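Local coordinates for putative Lipoprotein (Shewanella oneidensis, PDB 3U24) that is of unknown function but binds zinc and calcium ions and may be related to metallopeptidases, at residues Leu56-Glu61 and Tyr156-Gly161. Residues are numbered along the deposited sequence; the frame is centred on the assembly and turned at random.
Sequences LEIPDE and YAAARG. With ZN (zinc ion), chain K.
Ala158, on helix 152-162, puts its methyl group against the loop that leads into helix 61-79. Three consecutive loop residues, Ile58, Pro59 and Asp60, meet this one carbon.

Along the helix, Tyr156 comes first and turns away from the loop. Its OH hydrogen-bonds with Asn178 and Val123, and its ring meets that of His220 on helix 200-234. Ala158 follows and points its CB at the loop. CG2 of Ile58 lies closest, 3.6 Å from Ala158 CB. This branch stands anti to the backbone N of Ile58, which leaves CG1 beside that nitrogen (chi1 -64°). The ring of Pro59 meets the methyl through its CD, 4.0 Å from Ala158 CB. The carbonyl O of Pro59 also approaches, 3.8 Å from Ala158 CB. Pro59 is the centre of an inverse gamma turn, with a weak hydrogen bond from Asp60 N to Ile58 O of 2.9 Å. Asp60 adds its CB, 4.1 Å from Ala158 CB. Its carboxylate caps the next helix, with OD1 accepting from Gly63 N, and the side chain also lies about 3 Å from a bound calcium ion. Arg160, farther along, reaches His220 through NH1.

Beyond the contact, Glu61 binds a zinc ion, with OE1 2.5 Å from the metal. A water 2.6 Å from the zinc is a second ligand.

Between residues 56-61 and 156-161 the join is therefore mainly apolar, with van der Waals packing on one methyl. Leu56, Ile58 and Pro59 continue it onto Ile152, Ala154 and Tyr155, while a weak hydrogen bond from Asn162 ND2 to Pro59 O adds a polar link at the helix end.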
# COMPACT_ATOMS: atom_id res chain seq x y z
N LEU A 56 -3.82 24.44 9.66
CA LEU A 56 -4.28 23.14 10.14
C LEU A 56 -5.77 23.09 9.97
O LEU A 56 -6.48 23.86 10.60
CB LEU A 56 -3.93 22.97 11.61
CG LEU A 56 -4.34 21.68 12.31
CD1 LEU A 56 -3.67 20.47 11.69
CD2 LEU A 56 -4.05 21.79 13.80
N GLU A 57 -6.26 22.19 9.13
CA GLU A 57 -7.71 22.03 8.94
C GLU A 57 -8.32 21.47 10.22
O GLU A 57 -7.76 20.58 10.82
CB GLU A 57 -8.04 21.09 7.78
CG GLU A 57 -7.37 21.48 6.46
CD GLU A 57 -6.10 20.66 6.14
OE1 GLU A 57 -5.27 20.43 7.06
OE2 GLU A 57 -5.92 20.26 4.97
N ILE A 58 -9.42 22.05 10.66
CA ILE A 58 -10.13 21.57 11.84
C ILE A 58 -11.17 20.60 11.31
O ILE A 58 -12.01 20.96 10.46
CB ILE A 58 -10.76 22.72 12.63
CG1 ILE A 58 -9.66 23.64 13.18
CG2 ILE A 58 -11.58 22.18 13.82
CD1 ILE A 58 -10.09 25.09 13.35
N PRO A 59 -11.12 19.35 11.75
CA PRO A 59 -12.01 18.35 11.15
C PRO A 59 -13.36 18.36 11.85
O PRO A 59 -13.69 17.45 12.56
CB PRO A 59 -11.25 17.05 11.38
CG PRO A 59 -10.52 17.29 12.68
CD PRO A 59 -10.28 18.78 12.81
N ASP A 60 -14.10 19.43 11.68
CA ASP A 60 -15.44 19.57 12.24
C ASP A 60 -16.48 19.52 11.14
O ASP A 60 -16.16 19.26 9.98
CB ASP A 60 -15.56 20.90 13.01
CG ASP A 60 -15.27 22.13 12.15
OD1 ASP A 60 -15.42 22.07 10.88
OD2 ASP A 60 -14.87 23.17 12.75
N GLU A 61 -17.73 19.77 11.50
CA GLU A 61 -18.83 19.65 10.56
C GLU A 61 -18.74 20.64 9.41
O GLU A 61 -19.10 20.30 8.28
CB GLU A 61 -20.14 19.80 11.31
CG GLU A 61 -21.37 19.58 10.43
CD GLU A 61 -22.64 19.83 11.19
OE1 GLU A 61 -22.88 21.01 11.55
OE2 GLU A 61 -23.38 18.86 11.46
N TYR A 156 -8.40 18.99 18.41
CA TYR A 156 -8.78 17.89 19.27
C TYR A 156 -10.18 18.08 19.93
O TYR A 156 -10.86 17.07 20.17
CB TYR A 156 -7.68 17.58 20.29
CG TYR A 156 -6.42 16.94 19.69
CD1 TYR A 156 -6.44 15.63 19.26
CD2 TYR A 156 -5.23 17.65 19.56
CE1 TYR A 156 -5.32 15.04 18.69
CE2 TYR A 156 -4.09 17.06 19.00
CZ TYR A 156 -4.17 15.76 18.55
OH TYR A 156 -3.06 15.12 18.03
N ALA A 157 -10.58 19.32 20.23
CA ALA A 157 -11.99 19.60 20.59
C ALA A 157 -12.96 19.10 19.50
O ALA A 157 -13.98 18.49 19.82
CB ALA A 157 -12.26 21.10 20.90
N ALA A 158 -12.63 19.37 18.23
CA ALA A 158 -13.43 18.88 17.10
C ALA A 158 -13.47 17.32 17.08
O ALA A 158 -14.52 16.69 16.82
CB ALA A 158 -12.87 19.42 15.75
N ALA A 159 -12.33 16.73 17.36
CA ALA A 159 -12.22 15.28 17.38
C ALA A 159 -13.22 14.73 18.39
O ALA A 159 -13.99 13.85 18.07
CB ALA A 159 -10.80 14.84 17.75
N ARG A 160 -13.20 15.28 19.61
CA ARG A 160 -14.00 14.74 20.67
C ARG A 160 -15.50 14.97 20.43
O ARG A 160 -16.32 14.12 20.81
CB ARG A 160 -13.54 15.27 22.03
CG ARG A 160 -12.12 14.84 22.36
CD ARG A 160 -11.75 15.22 23.77
NE ARG A 160 -11.71 16.66 23.92
CZ ARG A 160 -10.62 17.41 23.77
NH1 ARG A 160 -9.44 16.88 23.47
NH2 ARG A 160 -10.68 18.72 23.91
N GLY A 161 -15.83 16.07 19.76
CA GLY A 161 -17.23 16.37 19.37
C GLY A 161 -17.73 15.50 18.21
O GLY A 161 -18.92 15.35 18.04
ZN ZN K . -25.08 20.84 12.66
O HOH W 1 -24.14 19.66 14.73